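Local coordinates for protein glutaredoxin (Methanosarcina acetivorans, PDB 5CAX) that reduces protein disulfides in a coenzyme M-dependent reaction as a glutaredoxin-like methanoredoxin, at residues I22-L27 with K38-L43. Sequence-based numbering, arbitrary orientation.
Sequences IVMYGL and KLLTDL
Met24 on strand 22-26 faces Leu40 on helix 31-43, and their CA atoms, 9.1 Å apart, are the nearest pair between the two backbones. Leu40 bridges the gap by forking over two strand residues. Its CD1 methyl meets CB of Met24 at 4.0 Å. Its CD2 methyl reaches CG2 of Ile22 at 4.2 Å. In Leu40, chi1 of -65° puts CG anti to the carbonyl carbon, and chi2 of 163° sets the two methyls toward Met24 and Ile22. Ile22 and Leu40 pass alongside each other in opposite directions. Ile22 offers its short branch, CG2, rather than CD1. Met24 touches with the base of its side chain, while the chain beyond CG bends at chi3 (77°). Only carbon atoms meet across the segments, and no hydrogen bond joins them. The contact is small, burying 119 Å² in all. The three touching residues are buried. Phe47 from a loop and Leu99 from helix 92-99 also pack on both Ile22 and Leu40, and Thr79 of strand 78-81, the antiparallel neighbour of strand 22-26, touches Ile22 and Met24. The contact packs the first helix on the first strand of the beta-alpha-beta unit formed by 22-26, 31-43 and 48-51, part of the hydrophobic core of the thioredoxin-like fold of glutaredoxins.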
loop_
_atom_site.group_PDB
_atom_site.type_symbol
_atom_site.label_atom_id
_atom_site.label_comp_id
_atom_site.label_asym_id
_atom_site.label_seq_id
_atom_site.Cartn_x
_atom_site.Cartn_y
_atom_site.Cartn_z
ATOM N N ILE A 22 5.880 -1.360 5.387
ATOM C CA ILE A 22 4.498 -1.223 4.990
ATOM C C ILE A 22 4.489 -0.429 3.696
ATOM O O ILE A 22 4.916 0.726 3.677
ATOM C CB ILE A 22 3.642 -0.501 6.034
ATOM C CG1 ILE A 22 4.002 -0.954 7.450
ATOM C CG2 ILE A 22 2.172 -0.668 5.688
ATOM C CD1 ILE A 22 3.344 -0.163 8.545
ATOM N N VAL A 23 4.016 -1.054 2.620
ATOM C CA VAL A 23 3.927 -0.394 1.330
ATOM C C VAL A 23 2.528 -0.552 0.743
ATOM O O VAL A 23 2.070 -1.669 0.509
ATOM C CB VAL A 23 4.999 -0.949 0.345
ATOM C CG1 VAL A 23 4.987 -0.161 -0.943
ATOM C CG2 VAL A 23 6.372 -0.936 0.999
ATOM N N MET A 24 1.840 0.561 0.510
ATOM C CA MET A 24 0.516 0.492 -0.097
ATOM C C MET A 24 0.506 0.880 -1.569
ATOM O O MET A 24 0.988 1.950 -1.946
ATOM C CB MET A 24 -0.467 1.377 0.661
ATOM C CG MET A 24 -1.936 1.192 0.243
ATOM S SD MET A 24 -2.884 2.713 0.468
ATOM C CE MET A 24 -2.347 3.694 -0.947
ATOM N N TYR A 25 -0.053 0.002 -2.399
ATOM C CA TYR A 25 -0.248 0.310 -3.800
ATOM C C TYR A 25 -1.687 0.700 -4.013
ATOM O O TYR A 25 -2.597 -0.031 -3.620
ATOM C CB TYR A 25 0.146 -0.875 -4.681
ATOM C CG TYR A 25 1.620 -1.231 -4.589
ATOM C CD1 TYR A 25 2.511 -0.853 -5.590
ATOM C CD2 TYR A 25 2.121 -1.940 -3.501
ATOM C CE1 TYR A 25 3.866 -1.174 -5.513
ATOM C CE2 TYR A 25 3.478 -2.268 -3.409
ATOM C CZ TYR A 25 4.342 -1.881 -4.414
ATOM O OH TYR A 25 5.683 -2.202 -4.318
ATOM N N GLY A 26 -1.907 1.872 -4.597
ATOM C CA GLY A 26 -3.266 2.318 -4.841
ATOM C C GLY A 26 -3.466 3.040 -6.157
ATOM O O GLY A 26 -2.525 3.213 -6.951
ATOM N N LEU A 27 -4.708 3.465 -6.392
ATOM C CA LEU A 27 -5.015 4.339 -7.518
ATOM C C LEU A 27 -5.442 5.686 -6.958
ATOM O O LEU A 27 -6.228 5.728 -6.011
ATOM C CB LEU A 27 -6.108 3.730 -8.394
ATOM C CG LEU A 27 -5.804 2.300 -8.852
ATOM C CD1 LEU A 27 -7.017 1.666 -9.543
ATOM C CD2 LEU A 27 -4.548 2.224 -9.716
ATOM N N LYS A 38 -4.968 7.099 4.078
ATOM C CA LYS A 38 -5.422 8.007 5.131
ATOM C C LYS A 38 -5.512 7.271 6.465
ATOM O O LYS A 38 -5.239 7.831 7.515
ATOM C CB LYS A 38 -6.788 8.591 4.783
ATOM C CG LYS A 38 -7.344 9.586 5.797
ATOM C CD LYS A 38 -8.814 9.876 5.515
ATOM C CE LYS A 38 -9.352 11.079 6.307
ATOM N NZ LYS A 38 -9.260 10.961 7.800
ATOM N N LEU A 39 -5.902 6.003 6.411
ATOM C CA LEU A 39 -5.986 5.178 7.613
ATOM C C LEU A 39 -4.593 4.946 8.183
ATOM O O LEU A 39 -4.367 5.109 9.381
ATOM C CB LEU A 39 -6.668 3.844 7.319
ATOM C CG LEU A 39 -6.437 2.801 8.416
ATOM C CD1 LEU A 39 -7.092 3.223 9.726
ATOM C CD2 LEU A 39 -6.921 1.424 7.998
ATOM N N LEU A 40 -3.676 4.553 7.303
ATOM C CA LEU A 40 -2.283 4.380 7.642
ATOM C C LEU A 40 -1.703 5.697 8.195
ATOM O O LEU A 40 -0.915 5.708 9.128
ATOM C CB LEU A 40 -1.523 3.899 6.407
ATOM C CG LEU A 40 -1.858 2.515 5.834
ATOM C CD1 LEU A 40 -1.328 2.384 4.393
ATOM C CD2 LEU A 40 -1.298 1.401 6.689
ATOM N N THR A 41 -2.094 6.815 7.604
ATOM C CA THR A 41 -1.685 8.121 8.113
ATOM C C THR A 41 -2.292 8.404 9.494
ATOM O O THR A 41 -1.617 8.940 10.383
ATOM C CB THR A 41 -2.040 9.227 7.112
ATOM O OG1 THR A 41 -1.077 9.192 6.049
ATOM C CG2 THR A 41 -1.971 10.596 7.762
ATOM N N ASP A 42 -3.559 8.046 9.674
ATOM C CA ASP A 42 -4.231 8.219 10.959
ATOM C C ASP A 42 -3.571 7.339 12.032
ATOM O O ASP A 42 -3.392 7.758 13.178
ATOM C CB ASP A 42 -5.719 7.877 10.837
ATOM C CG ASP A 42 -6.518 8.950 10.113
ATOM O OD1 ASP A 42 -6.156 10.149 10.202
ATOM O OD2 ASP A 42 -7.510 8.584 9.430
ATOM N N LEU A 43 -3.189 6.122 11.654
ATOM C CA LEU A 43 -2.498 5.225 12.582
ATOM C C LEU A 43 -1.134 5.759 13.002
ATOM O O LEU A 43 -0.571 5.328 14.008
ATOM C CB LEU A 43 -2.339 3.835 11.970
ATOM C CG LEU A 43 -3.681 3.148 11.719
ATOM C CD1 LEU A 43 -3.505 1.939 10.818
ATOM C CD2 LEU A 43 -4.348 2.776 13.034
#